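SusD homolog (Bacteroides thetaiotaomicron VPI-5482, PDB 3IV0) is of unknown function but, as a SusD-family protein of the outer membrane, probably binds sugar chains for uptake by the bacterium. Local coordinates at residues L372-E376 with I415-R419. Residues are numbered along the deposited sequence; the frame is centred on the assembly and turned at random.
Sequences LLYAE and IFWER
Leu372 and the aliphatic part of Arg419 run past each other in opposite directions, CB of Leu372 3.6 Å from CG of Arg419. The Leu372 backbone O lies 3.5 Å from CG2 of Ile415, and its CD2 reaches CG of Glu418, whose buried carboxylate forms salt bridges with Arg319, Arg396 and Arg421. Leu373 covers one face of the Arg419 guanidinium, its CD2 3.2 Å above that plane. Extended as far as CD, the arginine passes Leu372, and a bend at chi3 (56°) turns its flat end to this methyl. CB of Ala375 lies 3.8 Å from CD1 of Ile415, which also rests on the Ala375 carbonyl. CB of Glu376 meets CG2 of Ile415 at 3.9 Å; OE2 forms a salt bridge with Arg435, and OE1 stays near Arg419 without bonding. Replacing Arg419 by an alanine would probably deprive Asp432 of a salt bridge and open a gap beside Leu372 and Leu373. The pair illustrates antiparallel helix packing in which side chains meet side chains and, at Ile415, backbone; the short segments' axes approach to 10.0 Å at 164°. In this helical SusD-family region, helix 385-398 packs against Leu372, helix 202-219 against Leu373, and helix 429-436 supplies Asp432 and Arg435.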
loop_
_atom_site.group_PDB
_atom_site.type_symbol
_atom_site.label_atom_id
_atom_site.label_comp_id
_atom_site.label_asym_id
_atom_site.label_seq_id
_atom_site.Cartn_x
_atom_site.Cartn_y
_atom_site.Cartn_z
ATOM N N LEU A 372 3.689 -4.079 -13.311
ATOM C CA LEU A 372 5.113 -4.136 -12.955
ATOM C C LEU A 372 5.428 -5.310 -12.082
ATOM O O LEU A 372 6.491 -5.897 -12.215
ATOM C CB LEU A 372 5.583 -2.823 -12.340
ATOM C CG LEU A 372 5.572 -1.608 -13.292
ATOM C CD1 LEU A 372 5.751 -0.302 -12.523
ATOM C CD2 LEU A 372 6.600 -1.750 -14.433
ATOM N N LEU A 373 4.522 -5.723 -11.202
ATOM C CA LEU A 373 4.725 -6.952 -10.428
ATOM C C LEU A 373 4.783 -8.188 -11.315
ATOM O O LEU A 373 5.581 -9.094 -11.103
ATOM C CB LEU A 373 3.627 -7.129 -9.385
ATOM C CG LEU A 373 3.516 -6.083 -8.264
ATOM C CD1 LEU A 373 2.414 -6.527 -7.291
ATOM C CD2 LEU A 373 4.861 -5.860 -7.563
ATOM N N TYR A 374 3.894 -8.240 -12.298
ATOM C CA TYR A 374 3.858 -9.304 -13.298
ATOM C C TYR A 374 5.192 -9.329 -14.056
ATOM O O TYR A 374 5.854 -10.352 -14.144
ATOM C CB TYR A 374 2.653 -9.047 -14.199
ATOM C CG TYR A 374 2.329 -10.032 -15.265
ATOM C CD1 TYR A 374 2.966 -11.244 -15.384
ATOM C CD2 TYR A 374 1.297 -9.757 -16.137
ATOM C CE1 TYR A 374 2.598 -12.144 -16.388
ATOM C CE2 TYR A 374 0.933 -10.648 -17.118
ATOM C CZ TYR A 374 1.600 -11.819 -17.255
ATOM O OH TYR A 374 1.275 -12.699 -18.268
ATOM N N ALA A 375 5.633 -8.163 -14.519
ATOM C CA ALA A 375 6.930 -8.087 -15.178
ATOM C C ALA A 375 8.051 -8.550 -14.255
ATOM O O ALA A 375 8.967 -9.263 -14.691
ATOM C CB ALA A 375 7.201 -6.674 -15.646
ATOM N N GLU A 376 8.055 -8.108 -13.000
ATOM C CA GLU A 376 9.088 -8.475 -12.066
ATOM C C GLU A 376 9.189 -9.982 -11.924
ATOM O O GLU A 376 10.290 -10.543 -11.913
ATOM C CB GLU A 376 8.757 -7.849 -10.708
ATOM C CG GLU A 376 9.674 -8.256 -9.596
ATOM C CD GLU A 376 9.326 -7.629 -8.272
ATOM O OE1 GLU A 376 8.661 -6.592 -8.269
ATOM O OE2 GLU A 376 9.757 -8.193 -7.234
ATOM N N ILE A 415 12.862 -2.781 -13.882
ATOM C CA ILE A 415 11.522 -2.922 -13.338
ATOM C C ILE A 415 11.468 -2.379 -11.894
ATOM O O ILE A 415 10.507 -1.668 -11.553
ATOM C CB ILE A 415 11.066 -4.379 -13.410
ATOM C CG1 ILE A 415 10.924 -4.844 -14.869
ATOM C CG2 ILE A 415 9.741 -4.575 -12.626
ATOM C CD1 ILE A 415 10.914 -6.373 -15.043
ATOM N N PHE A 416 12.489 -2.672 -11.079
ATOM C CA PHE A 416 12.554 -2.105 -9.725
ATOM C C PHE A 416 12.527 -0.582 -9.792
ATOM O O PHE A 416 11.745 0.054 -9.103
ATOM C CB PHE A 416 13.813 -2.557 -8.999
ATOM C CG PHE A 416 14.086 -1.780 -7.769
ATOM C CD1 PHE A 416 13.396 -2.042 -6.604
ATOM C CD2 PHE A 416 15.003 -0.750 -7.774
ATOM C CE1 PHE A 416 13.619 -1.260 -5.473
ATOM C CE2 PHE A 416 15.240 0.003 -6.641
ATOM C CZ PHE A 416 14.538 -0.262 -5.491
ATOM N N TRP A 417 13.330 0.028 -10.648
ATOM C CA TRP A 417 13.421 1.480 -10.666
ATOM C C TRP A 417 12.165 2.073 -11.245
ATOM O O TRP A 417 11.735 3.174 -10.843
ATOM C CB TRP A 417 14.664 1.952 -11.436
ATOM C CG TRP A 417 15.934 1.735 -10.679
ATOM C CD1 TRP A 417 16.916 0.865 -10.977
ATOM C CD2 TRP A 417 16.343 2.420 -9.489
ATOM N NE1 TRP A 417 17.915 0.950 -10.051
ATOM C CE2 TRP A 417 17.591 1.895 -9.123
ATOM C CE3 TRP A 417 15.773 3.411 -8.702
ATOM C CZ2 TRP A 417 18.289 2.340 -8.012
ATOM C CZ3 TRP A 417 16.474 3.849 -7.598
ATOM C CH2 TRP A 417 17.711 3.310 -7.266
ATOM N N GLU A 418 11.537 1.360 -12.174
ATOM C CA GLU A 418 10.284 1.828 -12.721
ATOM C C GLU A 418 9.197 1.881 -11.641
ATOM O O GLU A 418 8.365 2.782 -11.638
ATOM C CB GLU A 418 9.813 1.020 -13.946
ATOM C CG GLU A 418 8.721 1.690 -14.770
ATOM C CD GLU A 418 9.162 2.954 -15.477
ATOM O OE1 GLU A 418 10.387 3.215 -15.562
ATOM O OE2 GLU A 418 8.257 3.659 -15.949
ATOM N N ARG A 419 9.125 0.867 -10.790
ATOM C CA ARG A 419 8.173 0.918 -9.675
ATOM C C ARG A 419 8.486 2.095 -8.765
ATOM O O ARG A 419 7.568 2.760 -8.268
ATOM C CB ARG A 419 8.205 -0.384 -8.842
ATOM C CG ARG A 419 7.452 -1.553 -9.507
ATOM C CD ARG A 419 7.309 -2.813 -8.630
ATOM N NE ARG A 419 6.661 -2.551 -7.348
ATOM C CZ ARG A 419 5.351 -2.517 -7.145
ATOM N NH1 ARG A 419 4.503 -2.680 -8.147
ATOM N NH2 ARG A 419 4.853 -2.276 -5.945
#